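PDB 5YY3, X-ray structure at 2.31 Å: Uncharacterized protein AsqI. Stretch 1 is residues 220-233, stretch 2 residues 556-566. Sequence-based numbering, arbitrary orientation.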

# COMPACT_ATOMS: atom_id res chain seq x y z
N GLN A 220 -13.96 26.39 6.74
CA GLN A 220 -14.96 25.54 6.15
C GLN A 220 -14.31 24.72 5.01
O GLN A 220 -14.59 23.52 4.86
N MET A 221 -13.37 25.30 4.25
CA MET A 221 -12.73 24.46 3.23
C MET A 221 -11.75 23.45 3.86
O MET A 221 -11.63 22.33 3.36
N VAL A 222 -11.11 23.79 4.97
CA VAL A 222 -10.30 22.82 5.72
C VAL A 222 -11.14 21.63 6.25
O VAL A 222 -10.73 20.47 6.13
N ALA A 223 -12.31 21.90 6.85
CA ALA A 223 -13.18 20.82 7.31
C ALA A 223 -13.57 19.88 6.17
O ALA A 223 -13.57 18.66 6.31
N ARG A 224 -13.89 20.44 5.01
CA ARG A 224 -14.20 19.63 3.84
C ARG A 224 -12.97 18.84 3.31
O ARG A 224 -13.08 17.64 3.01
N TYR A 225 -11.83 19.51 3.19
CA TYR A 225 -10.60 18.86 2.76
C TYR A 225 -10.20 17.71 3.69
O TYR A 225 -9.77 16.64 3.24
N GLU A 226 -10.33 17.94 4.99
CA GLU A 226 -9.94 16.94 5.96
C GLU A 226 -10.93 15.79 5.92
O GLU A 226 -10.53 14.63 5.99
N THR A 227 -12.21 16.12 5.80
CA THR A 227 -13.23 15.08 5.70
C THR A 227 -13.01 14.25 4.43
O THR A 227 -13.19 13.03 4.44
N GLU A 228 -12.63 14.91 3.35
CA GLU A 228 -12.37 14.22 2.09
C GLU A 228 -11.19 13.28 2.27
O GLU A 228 -11.18 12.15 1.75
N SER A 229 -10.19 13.75 3.01
CA SER A 229 -9.06 12.92 3.40
C SER A 229 -9.49 11.62 4.14
O SER A 229 -9.01 10.54 3.83
N LEU A 230 -10.40 11.75 5.10
CA LEU A 230 -10.84 10.60 5.87
C LEU A 230 -11.55 9.56 5.02
O LEU A 230 -11.53 8.37 5.33
N CYS A 231 -12.18 10.01 3.94
CA CYS A 231 -12.93 9.11 3.08
C CYS A 231 -11.99 8.10 2.40
O CYS A 231 -12.35 6.94 2.18
N TRP A 232 -10.78 8.54 2.09
CA TRP A 232 -9.81 7.65 1.50
C TRP A 232 -8.91 7.04 2.57
O TRP A 232 -7.94 6.36 2.25
N SER A 233 -9.25 7.29 3.83
CA SER A 233 -8.50 6.78 4.97
C SER A 233 -7.09 7.36 5.03
O SER A 233 -6.18 6.71 5.54
N GLY A 556 -19.15 30.76 -4.49
CA GLY A 556 -19.65 29.77 -3.55
C GLY A 556 -18.99 28.40 -3.70
O GLY A 556 -18.03 28.22 -4.47
N TRP A 557 -19.49 27.42 -2.97
CA TRP A 557 -18.93 26.07 -3.01
C TRP A 557 -19.45 25.30 -4.24
O TRP A 557 -20.64 25.30 -4.52
N PRO A 558 -18.54 24.65 -4.99
CA PRO A 558 -18.97 23.93 -6.20
C PRO A 558 -20.03 22.84 -5.90
O PRO A 558 -19.88 22.08 -4.94
N GLN A 559 -21.10 22.79 -6.69
CA GLN A 559 -22.16 21.80 -6.49
C GLN A 559 -21.63 20.35 -6.53
O GLN A 559 -22.05 19.50 -5.73
N ASN A 560 -20.69 20.07 -7.43
CA ASN A 560 -20.10 18.75 -7.55
C ASN A 560 -19.26 18.33 -6.34
O ASN A 560 -18.97 17.14 -6.19
N LEU A 561 -18.89 19.28 -5.48
CA LEU A 561 -18.12 18.96 -4.28
C LEU A 561 -18.94 19.10 -3.01
O LEU A 561 -18.38 19.06 -1.92
N MET A 562 -20.25 19.29 -3.15
CA MET A 562 -21.08 19.56 -1.98
C MET A 562 -21.04 18.40 -1.01
O MET A 562 -21.03 18.58 0.20
N LEU A 563 -21.01 17.19 -1.56
CA LEU A 563 -20.93 15.99 -0.73
C LEU A 563 -19.49 15.52 -0.60
O LEU A 563 -18.78 15.43 -1.59
N PRO A 564 -19.06 15.21 0.64
CA PRO A 564 -17.83 14.43 0.77
C PRO A 564 -17.93 13.17 -0.08
O PRO A 564 -19.03 12.65 -0.21
N VAL A 565 -16.83 12.70 -0.66
CA VAL A 565 -16.85 11.60 -1.61
C VAL A 565 -17.42 10.29 -0.99
O VAL A 565 -18.05 9.50 -1.69
N GLY A 566 -17.22 10.08 0.31
CA GLY A 566 -17.73 8.90 0.97
C GLY A 566 -16.88 7.66 0.76
O GLY A 566 -15.74 7.74 0.29

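The contact between the helix of stretch 1 and the largely irregular segment 556-566 is a mixed one, in which a buried arginine stacked on a tryptophan and a glutamate bound to a backbone amide anchor a seam that also holds apolar contacts and two waters, with 553 Å² buried in total. The side chains that meet the second stretch come from Met 221, Arg 224, Thr 227, Glu 228, Cys 231 and Trp 232, a spacing that sets the first five along one flank of the helix, with Trp 232 just after them.

Arg 224 dominates the contact with Trp 557. Its CA-to-CB bond points toward the other stretch, and chi1 m followed by chi2 and chi3 both t extends the chain across the indole of Trp 557, itself t at chi1 and also directed toward its partner. CD of Arg 224 lies over one ring face, 3.4 Å from CE2 of Trp 557, and the guanidinium stacks flat on the indole, with centres 3.9 Å apart and planes at 25°. This geometry leaves the guanidinium edge free for polar partners: Arg 224 NH1 donates to Met 562 O at 2.9 Å, near the guanidinium plane. The indole nitrogen is satisfied separately, since Trp 557 NE1 donates to Leu 561 O at 3.1 Å. Water 1 links the same carbonyl to the arginine, accepting from Arg 224 NH1 at 3.0 Å and donating to Leu 561 O at 3.0 Å. At the indole edge, Met 221 (p, t, p) brings CE to 3.7 Å from Trp 557 CZ3.

Farther along the helix, Thr 227 (m) points toward the segment and rests CG2 against CG of Pro 564 at 3.8 Å, while its OG1 turns back to donate to Ala 223 O at 2.7 Å. Glu 228 starts sideways, but chi1 t and chi2 p carry its carboxylate to the second stretch, where OE1 accepts from Val 565 N at 3.1 Å. Water 2 lies 2.8 Å from Glu 228 OE1 and 2.9 Å from Leu 563 O, bridging the carboxylate to the backbone.

The seam closes around Val 565 (p), which points toward the helix. Its CG1 packs 3.4 Å from CB of Cys 231 and 3.7 Å from NE1 of Trp 232, whose chi1 m brings the indole nearer than its sideways CA-to-CB bond would suggest. Cys 231 (m) also points in; its SG accepts a weak hydrogen bond from Gly 566 N at 3.5 Å and lies 4.2 Å from CB of Pro 564.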

# COMPACT_ATOMS: atom_id res chain seq x y z
CB GLN A 220 -16.14 26.42 5.70
CG GLN A 220 -17.45 25.77 5.35
CD GLN A 220 -18.18 25.06 6.49
OE1 GLN A 220 -19.15 24.35 6.23
NE2 GLN A 220 -17.73 25.22 7.72
CB MET A 221 -12.04 25.29 2.11
CG MET A 221 -11.25 26.52 2.44
SD MET A 221 -10.99 27.55 0.94
CE MET A 221 -12.70 27.68 0.41
CB VAL A 222 -9.58 23.52 6.89
CG1 VAL A 222 -9.08 22.52 7.95
CG2 VAL A 222 -8.43 24.37 6.33
CB ALA A 223 -14.43 21.39 7.98
CB ARG A 224 -14.77 20.53 2.74
CG ARG A 224 -16.18 21.05 3.04
CD ARG A 224 -16.71 21.84 1.86
NE ARG A 224 -18.07 22.33 2.06
CZ ARG A 224 -19.16 21.67 1.68
NH1 ARG A 224 -19.05 20.49 1.09
NH2 ARG A 224 -20.36 22.17 1.92
CB TYR A 225 -9.45 19.85 2.72
CG TYR A 225 -8.16 19.29 2.14
CD1 TYR A 225 -8.12 18.83 0.82
CD2 TYR A 225 -7.00 19.22 2.91
CE1 TYR A 225 -6.93 18.34 0.28
CE2 TYR A 225 -5.80 18.72 2.36
CZ TYR A 225 -5.79 18.27 1.04
OH TYR A 225 -4.63 17.78 0.46
CB GLU A 226 -9.85 17.55 7.35
CG GLU A 226 -8.56 18.33 7.56
CD GLU A 226 -8.16 18.40 9.02
OE1 GLU A 226 -8.95 18.90 9.84
OE2 GLU A 226 -7.04 17.95 9.35
CB THR A 227 -14.64 15.70 5.71
OG1 THR A 227 -14.86 16.35 6.97
CG2 THR A 227 -15.71 14.64 5.49
CB GLU A 228 -12.09 15.21 0.96
CG GLU A 228 -12.13 14.60 -0.43
CD GLU A 228 -13.55 14.48 -0.98
OE1 GLU A 228 -14.51 14.77 -0.23
OE2 GLU A 228 -13.69 14.10 -2.17
CB SER A 229 -8.11 13.72 4.28
OG SER A 229 -6.81 13.17 4.22
CB LEU A 230 -11.77 11.05 7.00
CG LEU A 230 -11.19 11.01 8.41
CD1 LEU A 230 -9.78 11.54 8.39
CD2 LEU A 230 -12.06 11.83 9.34
CB CYS A 231 -13.71 9.91 2.04
SG CYS A 231 -14.91 11.07 2.76
CB TRP A 232 -8.96 8.40 0.48
CG TRP A 232 -9.76 8.94 -0.65
CD1 TRP A 232 -10.20 10.23 -0.81
CD2 TRP A 232 -10.23 8.22 -1.79
NE1 TRP A 232 -10.90 10.35 -1.99
CE2 TRP A 232 -10.93 9.13 -2.61
CE3 TRP A 232 -10.12 6.88 -2.21
CZ2 TRP A 232 -11.52 8.75 -3.83
CZ3 TRP A 232 -10.71 6.50 -3.42
CH2 TRP A 232 -11.40 7.43 -4.21
CB SER A 233 -8.43 5.25 4.95
OG SER A 233 -9.65 4.67 5.39
CB TRP A 557 -19.27 25.32 -1.73
CG TRP A 557 -18.39 24.14 -1.60
CD1 TRP A 557 -18.74 22.82 -1.76
CD2 TRP A 557 -16.99 24.16 -1.37
NE1 TRP A 557 -17.63 22.03 -1.59
CE2 TRP A 557 -16.54 22.83 -1.36
CE3 TRP A 557 -16.05 25.19 -1.15
CZ2 TRP A 557 -15.19 22.48 -1.16
CZ3 TRP A 557 -14.72 24.85 -0.93
CH2 TRP A 557 -14.31 23.51 -0.94
CB PRO A 558 -17.67 23.30 -6.72
CG PRO A 558 -16.57 24.15 -6.13
CD PRO A 558 -17.08 24.61 -4.80
CB GLN A 559 -23.26 21.98 -7.56
CG GLN A 559 -24.46 21.04 -7.41
CD GLN A 559 -25.11 21.15 -6.05
OE1 GLN A 559 -25.64 22.21 -5.67
NE2 GLN A 559 -25.06 20.07 -5.28
CB ASN A 560 -19.23 18.66 -8.79
CG ASN A 560 -17.99 19.50 -8.68
OD1 ASN A 560 -18.07 20.69 -8.40
ND2 ASN A 560 -16.82 18.90 -8.90
CB LEU A 561 -16.87 19.86 -4.16
CG LEU A 561 -15.90 19.86 -5.33
CD1 LEU A 561 -14.69 20.72 -5.01
CD2 LEU A 561 -15.49 18.43 -5.67
CB MET A 562 -22.53 19.85 -2.39
CG MET A 562 -22.74 21.29 -2.85
SD MET A 562 -22.63 22.45 -1.47
CE MET A 562 -24.12 22.00 -0.57
CB LEU A 563 -21.79 14.89 -1.34
CG LEU A 563 -23.15 14.49 -0.77
CD1 LEU A 563 -23.91 15.67 -0.24
CD2 LEU A 563 -23.95 13.75 -1.83
CB PRO A 564 -17.77 14.11 2.25
CG PRO A 564 -18.48 15.28 2.90
CD PRO A 564 -19.60 15.62 1.94
CB VAL A 565 -15.42 11.36 -2.19
CG1 VAL A 565 -14.44 10.94 -1.12
CG2 VAL A 565 -15.43 10.35 -3.35
O HOH W 1 -16.72 18.63 0.56
O HOH W 2 -16.11 16.57 -1.64